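Local coordinates for putative exported protein (Bacteroides fragilis, PDB 4RAA) that is of unknown function but is probably exported and lipid-anchored, and is built as a six-bladed beta-propeller of the YWTD superfamily, at residues A[174-178]-A[230-234]; A[182-186]-A[255-259]. One frame throughout, in Å; residues are numbered along the deposited sequence.

Contact 1: residues A[174-178]-A[230-234]; sequences NKEFK and LDFLN
Phe177, in the irregular chain that leaves strand 168-174, comes nearest to Leu230 in the first turn of helix 230-237, their CA atoms 6.7 Å apart. The helix turn closes with the backbone bond from Asn234 N to Leu230 O; Leu233 and Asn234 meet the phenyl ring, and Leu230 packs against Phe177 CB. Leu233 CB sits over one face of the Phe177 ring in a CH-pi contact, 3.8 Å from the centroid and 19° off the normal, displaced toward the rim on the CD1-CE1 side. Asn234 OD1 approaches the ring edge in its plane, 3.4 Å from Phe177 CD1, and the amide is turned 52° against the ring. In this six-bladed propeller the contact joins a connection between two blade sheets to a helix inserted between strands 213-222 and 254-261; Tyr244 also packs against this ring. With CG anti to the backbone N (chi1 -176°), Leu230 reaches across to the loop and forks there: CD1 lies 3.7 Å from Phe177 CB, while CD2 touches Glu176 OE1. Phe177 and Leu233 are buried, whereas Glu176 is exposed, its extended side chain crossing Leu230 at about a right angle.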
ATOM      1  N   ASN A 174      -5.088   9.326 -25.899  1.00 41.04           N
ATOM      2  CA  ASN A 174      -3.924   8.957 -26.694  1.00 43.43           C
ATOM      3  C   ASN A 174      -2.874  10.085 -26.717  1.00 41.96           C
ATOM      4  O   ASN A 174      -3.233  11.241 -26.935  1.00 41.01           O
ATOM      5  CB  ASN A 174      -4.372   8.634 -28.125  1.00 46.15           C
ATOM      6  CG  ASN A 174      -3.299   7.936 -28.918  1.00 50.18           C
ATOM      7  OD1 ASN A 174      -2.783   8.481 -29.897  1.00 54.89           O
ATOM      8  ND2 ASN A 174      -2.919   6.735 -28.474  1.00 50.16           N
ATOM      9  N   LYS A 175      -1.609   9.727 -26.474  1.00 41.88           N
ATOM     10  CA  LYS A 175      -0.467  10.663 -26.430  1.00 41.78           C
ATOM     11  C   LYS A 175       0.450  10.407 -27.632  1.00 44.63           C
ATOM     12  O   LYS A 175       1.209   9.431 -27.643  1.00 45.33           O
ATOM     13  CB  LYS A 175       0.286  10.490 -25.105  1.00 40.42           C
ATOM     14  CG  LYS A 175       1.551  11.337 -24.918  1.00 40.18           C
ATOM     15  CD  LYS A 175       1.983  11.431 -23.456  1.00 38.57           C
ATOM     16  CE  LYS A 175       2.483  10.108 -22.903  1.00 39.03           C
ATOM     17  NZ  LYS A 175       2.654  10.033 -21.423  1.00 37.73           N
ATOM     18  N   GLU A 176       0.368  11.286 -28.633  1.00 46.37           N
ATOM     19  CA  GLU A 176       1.143  11.141 -29.872  1.00 49.69           C
ATOM     20  C   GLU A 176       2.591  11.573 -29.675  1.00 48.96           C
ATOM     21  O   GLU A 176       3.514  10.824 -29.994  1.00 50.48           O
ATOM     22  CB  GLU A 176       0.521  11.949 -31.013  1.00 52.99           C
ATOM     23  CG  GLU A 176      -0.930  11.596 -31.309  1.00 56.02           C
ATOM     24  CD  GLU A 176      -1.468  12.271 -32.566  1.00 60.03           C
ATOM     25  OE1 GLU A 176      -0.813  12.182 -33.635  1.00 61.95           O
ATOM     26  OE2 GLU A 176      -2.574  12.859 -32.496  1.00 60.79           O
ATOM     27  N   PHE A 177       2.778  12.794 -29.176  1.00 47.30           N
ATOM     28  CA  PHE A 177       4.110  13.333 -28.900  1.00 45.75           C
ATOM     29  C   PHE A 177       4.560  12.799 -27.547  1.00 44.91           C
ATOM     30  O   PHE A 177       3.921  13.098 -26.528  1.00 42.96           O
ATOM     31  CB  PHE A 177       4.118  14.864 -28.880  1.00 43.84           C
ATOM     32  CG  PHE A 177       5.465  15.438 -28.575  1.00 42.83           C
ATOM     33  CD1 PHE A 177       6.487  15.378 -29.524  1.00 44.01           C
ATOM     34  CD2 PHE A 177       5.736  15.993 -27.330  1.00 40.71           C
ATOM     35  CE1 PHE A 177       7.750  15.875 -29.242  1.00 44.16           C
ATOM     36  CE2 PHE A 177       6.994  16.501 -27.043  1.00 40.98           C
ATOM     37  CZ  PHE A 177       8.004  16.450 -28.001  1.00 42.73           C
ATOM     38  N   LYS A 178       5.641  12.010 -27.549  1.00 45.79           N
ATOM     39  CA  LYS A 178       6.204  11.417 -26.330  1.00 45.21           C
ATOM     40  C   LYS A 178       7.580  12.004 -26.051  1.00 44.79           C
ATOM     41  O   LYS A 178       8.423  12.067 -26.952  1.00 45.58           O
ATOM     42  CB  LYS A 178       6.297   9.893 -26.440  1.00 47.12           C
ATOM     43  CG  LYS A 178       4.947   9.192 -26.561  1.00 47.52           C
ATOM     44  CD  LYS A 178       5.045   7.686 -26.328  1.00 49.34           C
ATOM     45  CE  LYS A 178       5.881   6.956 -27.373  1.00 51.97           C
ATOM     46  NZ  LYS A 178       5.962   5.496 -27.077  1.00 53.51           N
ATOM     47  N   LEU A 230       2.127  18.956 -34.145  1.00 48.82           N
ATOM     48  CA  LEU A 230       2.913  17.754 -33.829  1.00 49.28           C
ATOM     49  C   LEU A 230       4.294  17.799 -34.505  1.00 50.90           C
ATOM     50  O   LEU A 230       5.285  17.400 -33.895  1.00 50.95           O
ATOM     51  CB  LEU A 230       2.153  16.486 -34.232  1.00 50.59           C
ATOM     52  CG  LEU A 230       2.760  15.118 -33.888  1.00 51.31           C
ATOM     53  CD1 LEU A 230       3.047  15.009 -32.398  1.00 49.81           C
ATOM     54  CD2 LEU A 230       1.834  14.000 -34.345  1.00 51.36           C
ATOM     55  N   ASP A 231       4.345  18.310 -35.741  1.00 52.44           N
ATOM     56  CA  ASP A 231       5.599  18.452 -36.505  1.00 54.03           C
ATOM     57  C   ASP A 231       6.575  19.438 -35.878  1.00 52.99           C
ATOM     58  O   ASP A 231       7.785  19.172 -35.849  1.00 54.02           O
ATOM     59  CB  ASP A 231       5.324  18.863 -37.967  1.00 56.33           C
ATOM     60  CG  ASP A 231       4.626  17.771 -38.766  1.00 57.68           C
ATOM     61  OD1 ASP A 231       4.269  16.726 -38.186  1.00 57.40           O
ATOM     62  OD2 ASP A 231       4.433  17.950 -39.983  1.00 59.46           O
ATOM     63  N   PHE A 232       6.059  20.573 -35.404  1.00 51.06           N
ATOM     64  CA  PHE A 232       6.889  21.573 -34.716  1.00 50.07           C
ATOM     65  C   PHE A 232       7.552  20.982 -33.463  1.00 48.82           C
ATOM     66  O   PHE A 232       8.730  21.259 -33.210  1.00 48.90           O
ATOM     67  CB  PHE A 232       6.071  22.805 -34.333  1.00 48.83           C
ATOM     68  CG  PHE A 232       6.875  23.868 -33.639  1.00 48.43           C
ATOM     69  CD1 PHE A 232       7.021  23.856 -32.243  1.00 46.64           C
ATOM     70  CD2 PHE A 232       7.508  24.870 -34.375  1.00 50.09           C
ATOM     71  CE1 PHE A 232       7.771  24.828 -31.598  1.00 46.73           C
ATOM     72  CE2 PHE A 232       8.251  25.855 -33.737  1.00 49.99           C
ATOM     73  CZ  PHE A 232       8.385  25.833 -32.345  1.00 48.39           C
ATOM     74  N   LEU A 233       6.786  20.191 -32.697  1.00 47.20           N
ATOM     75  CA  LEU A 233       7.281  19.525 -31.480  1.00 46.21           C
ATOM     76  C   LEU A 233       8.391  18.516 -31.786  1.00 48.41           C
ATOM     77  O   LEU A 233       9.472  18.595 -31.201  1.00 48.73           O
ATOM     78  CB  LEU A 233       6.140  18.843 -30.704  1.00 44.29           C
ATOM     79  CG  LEU A 233       5.093  19.747 -30.040  1.00 42.26           C
ATOM     80  CD1 LEU A 233       3.894  18.942 -29.580  1.00 40.69           C
ATOM     81  CD2 LEU A 233       5.683  20.524 -28.873  1.00 41.20           C
ATOM     82  N   ASN A 234       8.131  17.593 -32.712  1.00 50.84           N
ATOM     83  CA  ASN A 234       9.140  16.579 -33.113  1.00 53.60           C
ATOM     84  C   ASN A 234      10.446  17.138 -33.704  1.00 55.65           C
ATOM     85  O   ASN A 234      11.515  16.576 -33.450  1.00 56.13           O
ATOM     86  CB  ASN A 234       8.535  15.558 -34.087  1.00 54.88           C
ATOM     87  CG  ASN A 234       7.569  14.613 -33.411  1.00 54.36           C
ATOM     88  OD1 ASN A 234       7.868  14.053 -32.354  1.00 54.49           O
ATOM     89  ND2 ASN A 234       6.415  14.398 -34.030  1.00 55.06           N
TER

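Contact 2: residues A[182-186]-A[255-259]; sequences TTGPS and SYYCV
Thr183 OG1 donates a hydrogen bond of 3.0 Å to Ser255 O, the polar link between the loop 182-186 and strand 254-261. The donor lies nearly along the C=O axis, at a C=O...OG1 angle of 161°; chi1 of -172° turns OG1 away from the threonine's own N and out to the strand. This end is densely packed: Thr183 is buried, and its side chain also touches Leu245 and Leu248 of helix 245-250. Further along, the loop backbone runs beside the Tyr256 ring, with Thr183 O at the ring edge and in its plane, 3.5 Å from Tyr256 CD2. The peptide joining Gly184 to Pro185 meets the same ring obliquely, and CE2 of Tyr256 comes within 3.5 Å of Pro185 N. Strand 254-261 is an outermost strand of its four-stranded antiparallel blade sheet, paired with strand 265-272, and the loop lies against this blade of the propeller while leading from strand 168-174 of one blade to strand 189-192 of another. Pro185, also buried, spans three strand residues. Pro185 CB lies 3.5 Å from Tyr256 OH, across the end of the ring. On the strand backbone, Pro185 CD comes to 3.4 Å from Tyr257 O. CB of Tyr257 points away from the loop; its ring meets that of Tyr199, and its OH is bonded to Thr200 O and Asp203 O. The contact is looser toward the partly exposed Cys258, where Pro185 CG stays 4.1 Å from Cys258 CB, and beyond Pro185 the chain turns off at the exposed Ser186, whose CB points away from the strand.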
ATOM      1  N   THR A 182       8.140  17.836 -20.127  1.00 45.80           N
ATOM      2  CA  THR A 182       6.726  18.267 -20.053  1.00 48.00           C
ATOM      3  C   THR A 182       6.676  19.783 -20.019  1.00 49.82           C
ATOM      4  O   THR A 182       7.520  20.397 -19.375  1.00 51.46           O
ATOM      5  CB  THR A 182       6.068  17.796 -18.744  1.00 48.02           C
ATOM      6  OG1 THR A 182       6.344  16.408 -18.544  1.00 50.13           O
ATOM      7  CG2 THR A 182       4.536  18.043 -18.756  1.00 50.88           C
ATOM      8  N   THR A 183       5.653  20.380 -20.626  1.00 53.14           N
ATOM      9  CA  THR A 183       5.553  21.849 -20.696  1.00 57.02           C
ATOM     10  C   THR A 183       4.445  22.489 -19.870  1.00 54.90           C
ATOM     11  O   THR A 183       4.658  23.578 -19.338  1.00 57.64           O
ATOM     12  CB  THR A 183       5.456  22.365 -22.153  1.00 63.28           C
ATOM     13  OG1 THR A 183       5.556  23.800 -22.154  1.00 72.89           O
ATOM     14  CG2 THR A 183       4.153  21.933 -22.866  1.00 60.77           C
ATOM     15  N   GLY A 184       3.282  21.841 -19.780  1.00 50.55           N
ATOM     16  CA  GLY A 184       2.116  22.396 -19.074  1.00 48.43           C
ATOM     17  C   GLY A 184       2.236  22.462 -17.558  1.00 46.72           C
ATOM     18  O   GLY A 184       3.332  22.300 -17.021  1.00 48.73           O
ATOM     19  N   PRO A 185       1.113  22.711 -16.845  1.00 43.67           N
ATOM     20  CA  PRO A 185       1.158  22.762 -15.371  1.00 41.65           C
ATOM     21  C   PRO A 185       1.329  21.375 -14.779  1.00 40.41           C
ATOM     22  O   PRO A 185       1.104  20.377 -15.473  1.00 41.17           O
ATOM     23  CB  PRO A 185      -0.209  23.317 -14.993  1.00 40.48           C
ATOM     24  CG  PRO A 185      -1.095  22.844 -16.088  1.00 41.42           C
ATOM     25  CD  PRO A 185      -0.263  22.890 -17.340  1.00 41.68           C
ATOM     26  N   SER A 186       1.734  21.323 -13.514  1.00 40.94           N
ATOM     27  CA  SER A 186       1.942  20.048 -12.802  1.00 41.28           C
ATOM     28  C   SER A 186       0.615  19.380 -12.426  1.00 39.02           C
ATOM     29  O   SER A 186       0.519  18.157 -12.446  1.00 40.47           O
ATOM     30  CB  SER A 186       2.805  20.258 -11.562  1.00 40.44           C
ATOM     31  OG  SER A 186       2.200  21.204 -10.716  1.00 39.50           O
ATOM     32  N   SER A 255       2.958  28.753 -25.432  1.00 38.45           N
ATOM     33  CA  SER A 255       4.051  28.126 -24.674  1.00 37.89           C
ATOM     34  C   SER A 255       3.588  27.210 -23.530  1.00 36.10           C
ATOM     35  O   SER A 255       4.085  26.104 -23.386  1.00 36.19           O
ATOM     36  CB  SER A 255       4.988  29.227 -24.133  1.00 37.90           C
ATOM     37  OG  SER A 255       5.817  28.734 -23.110  1.00 38.57           O
ATOM     38  N   TYR A 256       2.663  27.722 -22.723  1.00 34.96           N
ATOM     39  CA  TYR A 256       2.103  27.070 -21.530  1.00 33.39           C
ATOM     40  C   TYR A 256       0.663  27.546 -21.370  1.00 32.53           C
ATOM     41  O   TYR A 256       0.331  28.621 -21.859  1.00 32.72           O
ATOM     42  CB  TYR A 256       2.930  27.508 -20.304  1.00 33.09           C
ATOM     43  CG  TYR A 256       2.348  27.284 -18.895  1.00 32.77           C
ATOM     44  CD1 TYR A 256       1.432  28.186 -18.321  1.00 32.34           C
ATOM     45  CD2 TYR A 256       2.771  26.209 -18.103  1.00 33.21           C
ATOM     46  CE1 TYR A 256       0.931  27.989 -17.030  1.00 31.69           C
ATOM     47  CE2 TYR A 256       2.276  26.005 -16.810  1.00 32.27           C
ATOM     48  CZ  TYR A 256       1.365  26.897 -16.279  1.00 31.80           C
ATOM     49  OH  TYR A 256       0.897  26.675 -15.009  1.00 31.63           O
ATOM     50  N   TYR A 257      -0.188  26.745 -20.727  1.00 31.41           N
ATOM     51  CA  TYR A 257      -1.545  27.196 -20.371  1.00 30.80           C
ATOM     52  C   TYR A 257      -2.115  26.364 -19.235  1.00 29.93           C
ATOM     53  O   TYR A 257      -1.966  25.146 -19.263  1.00 30.02           O
ATOM     54  CB  TYR A 257      -2.520  27.224 -21.575  1.00 31.35           C
ATOM     55  CG  TYR A 257      -3.243  25.927 -21.918  1.00 31.09           C
ATOM     56  CD1 TYR A 257      -2.639  24.943 -22.718  1.00 31.40           C
ATOM     57  CD2 TYR A 257      -4.549  25.688 -21.444  1.00 30.58           C
ATOM     58  CE1 TYR A 257      -3.315  23.756 -23.024  1.00 31.54           C
ATOM     59  CE2 TYR A 257      -5.231  24.511 -21.749  1.00 30.54           C
ATOM     60  CZ  TYR A 257      -4.614  23.552 -22.540  1.00 30.73           C
ATOM     61  OH  TYR A 257      -5.283  22.414 -22.841  1.00 30.21           O
ATOM     62  N   CYS A 258      -2.708  27.030 -18.235  1.00 29.62           N
ATOM     63  CA  CYS A 258      -3.359  26.342 -17.110  0.50 29.26           C
ATOM     64  C   CYS A 258      -4.813  26.804 -17.056  1.00 29.68           C
ATOM     65  O   CYS A 258      -5.130  27.906 -17.484  1.00 31.31           O
ATOM     66  CB  CYS A 258      -2.625  26.596 -15.786  0.50 28.53           C
ATOM     67  SG  CYS A 258      -2.897  28.200 -15.015  0.50 28.49           S
ATOM     68  N   VAL A 259      -5.690  25.944 -16.551  1.00 29.79           N
ATOM     69  CA  VAL A 259      -7.124  26.242 -16.449  1.00 30.52           C
ATOM     70  C   VAL A 259      -7.631  25.947 -15.037  1.00 30.34           C
ATOM     71  O   VAL A 259      -7.283  24.907 -14.435  1.00 29.67           O
ATOM     72  CB  VAL A 259      -7.993  25.406 -17.438  1.00 31.24           C
ATOM     73  CG1 VAL A 259      -9.475  25.790 -17.327  1.00 31.76           C
ATOM     74  CG2 VAL A 259      -7.512  25.562 -18.880  1.00 31.98           C
TER

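Both contacts use the connection between strands 168-174 and 189-192: it meets helix 230-237 in contact 1 and, a few residues later, strand 254-261 in contact 2. The order along the chain is therefore interleaved, 174-178, 182-186, 230-234, 255-259. The two centres lie 15 Å apart, and apart from adjoining in sequence the contacts have no direct touch. The centre of contact 1 lies about 24 Å from the centre of the chain, that of contact 2 about 9 Å. Tyr244 and Phe202 bridge the gap: Tyr244 meets Phe177 and Thr183, while Phe202 touches Leu233 and Thr183. With the function unknown, neither contact can be tied to an active site.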